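Local coordinates for protein poly-beta-hydroxybutyrate polymerase (Cupriavidus necator, PDB 5HZ2) that polymerizes (R)-3-hydroxybutyryl-CoA into polyhydroxybutyrate, an intracellular energy reserve, releasing CoA, and is represented by its C-terminal domain, at residues T147-A152 with N247-P252. Sequence-based numbering, arbitrary orientation.
Sequences TLLDFA and NELKVP
Asn247, just beyond helix 233-245, reaches into the bend of 149-152, placing its amide beside the Asp150 carboxylate and the backbone N of Phe151. Asparagine tolerates the positive phi with which the chain here leaves the helix, and its short amide fits among several polar atoms. The amide plane lies 28° from that of the Asp150 carboxylate.

Water 1 makes the clear polar link between the segments. It donates to Leu149 O (2.8 Å) and accepts from Lys250 N (3.0 Å), joining two backbone groups. Lys250 N belongs to the type I beta turn Glu248-Val251, which is closed by a bond from Val251 N to Glu248 O.

On the other segment, Asp150 forms an Asx turn: its OD1 accepts from Ala152 N (2.9 Å, 158°), met from above the carboxylate plane. With CG anti to the backbone N (chi1 -179°), the carboxylate can fold back over its own chain while its other oxygen, OD2, meets Lys250 CE at 3.5 Å. The Lys250 ammonium is modelled in a salt bridge with Glu330 of the second subunit, though its position is less certain.

Apolar contact is slight between the segments: Leu149 CD2 and Leu249 CD2 approach to 4.4 Å, and both leucines also pack on helix 119-133, which follows the predicted nucleophile Cys118. Leu148 CB lies over one face of the Phe151 ring, toward the rim, and the ring stacks edge-to-face with Tyr244.

Two irregular loops of the alpha/beta hydrolase fold are thus joined through a bridging water and a cluster of polar side chains, where the buried Asp150 carboxylate is probably stabilised by the Ala152 N-H; any electrostatic help from Lys250 is doubtful and longer-range.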
ATOM      1  N   THR A 147      20.632   3.744   6.279  1.00 20.19           N
ATOM      2  CA  THR A 147      20.609   3.513   7.707  1.00 19.93           C
ATOM      3  C   THR A 147      19.268   3.730   8.368  1.00 23.01           C
ATOM      4  O   THR A 147      18.610   4.695   8.115  1.00 20.97           O
ATOM      5  CB  THR A 147      21.605   4.481   8.376  1.00 19.43           C
ATOM      6  OG1 THR A 147      22.919   4.191   7.917  1.00 20.28           O
ATOM      7  CG2 THR A 147      21.565   4.417   9.896  1.00 20.83           C
ATOM      8  N   LEU A 148      18.906   2.804   9.236  1.00 21.20           N
ATOM      9  CA  LEU A 148      17.687   2.909   9.986  1.00 20.86           C
ATOM     10  C   LEU A 148      18.028   3.399  11.382  1.00 18.50           C
ATOM     11  O   LEU A 148      18.881   2.841  12.036  1.00 21.57           O
ATOM     12  CB  LEU A 148      17.017   1.546  10.105  1.00 22.24           C
ATOM     13  CG  LEU A 148      16.367   0.944   8.876  1.00 21.87           C
ATOM     14  CD1 LEU A 148      15.948  -0.487   9.135  1.00 24.48           C
ATOM     15  CD2 LEU A 148      15.188   1.792   8.463  1.00 23.42           C
ATOM     16  N   LEU A 149      17.359   4.466  11.802  1.00 18.84           N
ATOM     17  CA  LEU A 149      17.454   5.028  13.147  1.00 20.85           C
ATOM     18  C   LEU A 149      16.056   4.867  13.762  1.00 21.06           C
ATOM     19  O   LEU A 149      15.923   4.390  14.854  1.00 23.42           O
ATOM     20  CB  LEU A 149      17.922   6.473  13.154  1.00 22.89           C
ATOM     21  CG  LEU A 149      19.386   6.642  12.790  1.00 27.32           C
ATOM     22  CD1 LEU A 149      19.802   8.082  12.844  1.00 26.24           C
ATOM     23  CD2 LEU A 149      20.315   5.758  13.593  1.00 26.72           C
ATOM     24  N   ASP A 150      15.026   5.263  13.018  1.00 22.14           N
ATOM     25  CA  ASP A 150      13.626   5.043  13.367  1.00 22.30           C
ATOM     26  C   ASP A 150      13.172   3.866  12.553  1.00 23.38           C
ATOM     27  O   ASP A 150      13.175   3.900  11.341  1.00 21.94           O
ATOM     28  CB  ASP A 150      12.831   6.313  13.059  1.00 26.64           C
ATOM     29  CG  ASP A 150      11.350   6.234  13.396  1.00 28.47           C
ATOM     30  OD1 ASP A 150      10.847   5.136  13.697  1.00 25.81           O
ATOM     31  OD2 ASP A 150      10.689   7.312  13.280  1.00 27.34           O
ATOM     32  N   PHE A 151      12.788   2.820  13.252  1.00 20.53           N
ATOM     33  CA  PHE A 151      12.404   1.575  12.659  1.00 20.60           C
ATOM     34  C   PHE A 151      10.901   1.415  12.501  1.00 24.02           C
ATOM     35  O   PHE A 151      10.427   0.310  12.187  1.00 22.44           O
ATOM     36  CB  PHE A 151      13.020   0.402  13.509  1.00 19.41           C
ATOM     37  CG  PHE A 151      14.497   0.307  13.415  1.00 19.56           C
ATOM     38  CD1 PHE A 151      15.317   1.241  14.007  1.00 20.04           C
ATOM     39  CD2 PHE A 151      15.098  -0.741  12.772  1.00 21.18           C
ATOM     40  CE1 PHE A 151      16.707   1.142  13.926  1.00 17.35           C
ATOM     41  CE2 PHE A 151      16.507  -0.877  12.694  1.00 19.51           C
ATOM     42  CZ  PHE A 151      17.317   0.092  13.219  1.00 19.14           C
ATOM     43  N   ALA A 152      10.139   2.521  12.593  1.00 24.99           N
ATOM     44  CA  ALA A 152       8.666   2.410  12.400  1.00 29.60           C
ATOM     45  C   ALA A 152       8.306   1.804  11.030  1.00 29.81           C
ATOM     46  O   ALA A 152       9.004   2.031  10.016  1.00 28.19           O
ATOM     47  CB  ALA A 152       7.984   3.788  12.618  1.00 28.36           C
ATOM     48  N   ASN A 247      11.479  -0.219  18.776  1.00 24.79           N
ATOM     49  CA  ASN A 247      11.790   1.106  18.170  1.00 25.57           C
ATOM     50  C   ASN A 247      12.170   2.204  19.191  1.00 24.43           C
ATOM     51  O   ASN A 247      11.554   3.301  19.226  1.00 25.75           O
ATOM     52  CB  ASN A 247      10.588   1.558  17.362  1.00 26.05           C
ATOM     53  CG  ASN A 247      10.921   2.686  16.358  1.00 25.58           C
ATOM     54  OD1 ASN A 247      10.018   3.446  15.883  1.00 29.14           O
ATOM     55  ND2 ASN A 247      12.141   2.821  16.090  1.00 18.78           N
ATOM     56  N   GLU A 248      13.128   1.870  20.023  1.00 23.10           N
ATOM     57  CA  GLU A 248      13.521   2.718  21.165  1.00 24.96           C
ATOM     58  C   GLU A 248      14.731   3.576  20.998  1.00 27.55           C
ATOM     59  O   GLU A 248      14.968   4.563  21.779  1.00 25.96           O
ATOM     60  CB  GLU A 248      13.705   1.899  22.401  1.00 27.10           C
ATOM     61  CG  GLU A 248      12.487   1.211  22.900  1.00 29.84           C
ATOM     62  CD  GLU A 248      12.888   0.099  23.879  1.00 38.11           C
ATOM     63  OE1 GLU A 248      13.521  -0.904  23.475  1.00 35.60           O
ATOM     64  OE2 GLU A 248      12.589   0.241  25.077  1.00 39.97           O
ATOM     65  N   LEU A 249      15.554   3.285  19.993  1.00 26.97           N
ATOM     66  CA  LEU A 249      16.760   4.080  19.813  1.00 25.80           C
ATOM     67  C   LEU A 249      16.441   5.518  19.441  1.00 25.55           C
ATOM     68  O   LEU A 249      17.146   6.464  19.835  1.00 25.95           O
ATOM     69  CB  LEU A 249      17.618   3.448  18.686  1.00 27.93           C
ATOM     70  CG  LEU A 249      18.948   4.056  18.393  1.00 29.14           C
ATOM     71  CD1 LEU A 249      19.868   3.840  19.585  1.00 31.83           C
ATOM     72  CD2 LEU A 249      19.502   3.382  17.157  1.00 31.03           C
ATOM     73  N   LYS A 250      15.304   5.689  18.761  1.00 24.43           N
ATOM     74  CA  LYS A 250      14.842   7.025  18.371  1.00 28.58           C
ATOM     75  C   LYS A 250      14.160   7.835  19.496  1.00 28.14           C
ATOM     76  O   LYS A 250      13.868   9.015  19.322  1.00 27.61           O
ATOM     77  CB  LYS A 250      13.926   6.921  17.177  1.00 26.71           C
ATOM     78  CG  LYS A 250      12.685   6.099  17.464  1.00 32.79           C
ATOM     79  CD  LYS A 250      11.513   6.898  17.863  1.00 36.40           C
ATOM     80  CE  LYS A 250      10.456   6.953  16.798  1.00 45.66           C
ATOM     81  NZ  LYS A 250       9.446   7.888  17.377  1.00 57.46           N
ATOM     82  N   VAL A 251      13.938   7.206  20.631  1.00 26.69           N
ATOM     83  CA  VAL A 251      13.315   7.886  21.800  1.00 27.54           C
ATOM     84  C   VAL A 251      14.442   8.420  22.662  1.00 25.72           C
ATOM     85  O   VAL A 251      15.160   7.642  23.238  1.00 28.95           O
ATOM     86  CB  VAL A 251      12.441   6.928  22.609  1.00 28.77           C
ATOM     87  CG1 VAL A 251      11.887   7.659  23.842  1.00 31.97           C
ATOM     88  CG2 VAL A 251      11.323   6.341  21.716  1.00 28.27           C
ATOM     89  N   PRO A 252      14.653   9.758  22.715  1.00 31.93           N
ATOM     90  CA  PRO A 252      15.859  10.269  23.396  1.00 30.15           C
ATOM     91  C   PRO A 252      15.956   9.832  24.832  1.00 34.07           C
ATOM     92  O   PRO A 252      14.991   9.970  25.544  1.00 33.88           O
ATOM     93  CB  PRO A 252      15.684  11.782  23.320  1.00 31.45           C
ATOM     94  CG  PRO A 252      14.906  11.937  22.066  1.00 34.65           C
ATOM     95  CD  PRO A 252      13.911  10.856  22.065  1.00 32.42           C
TER
HETATM   96  O   HOH W   1      14.554   3.334  17.102  1.00 23.46           O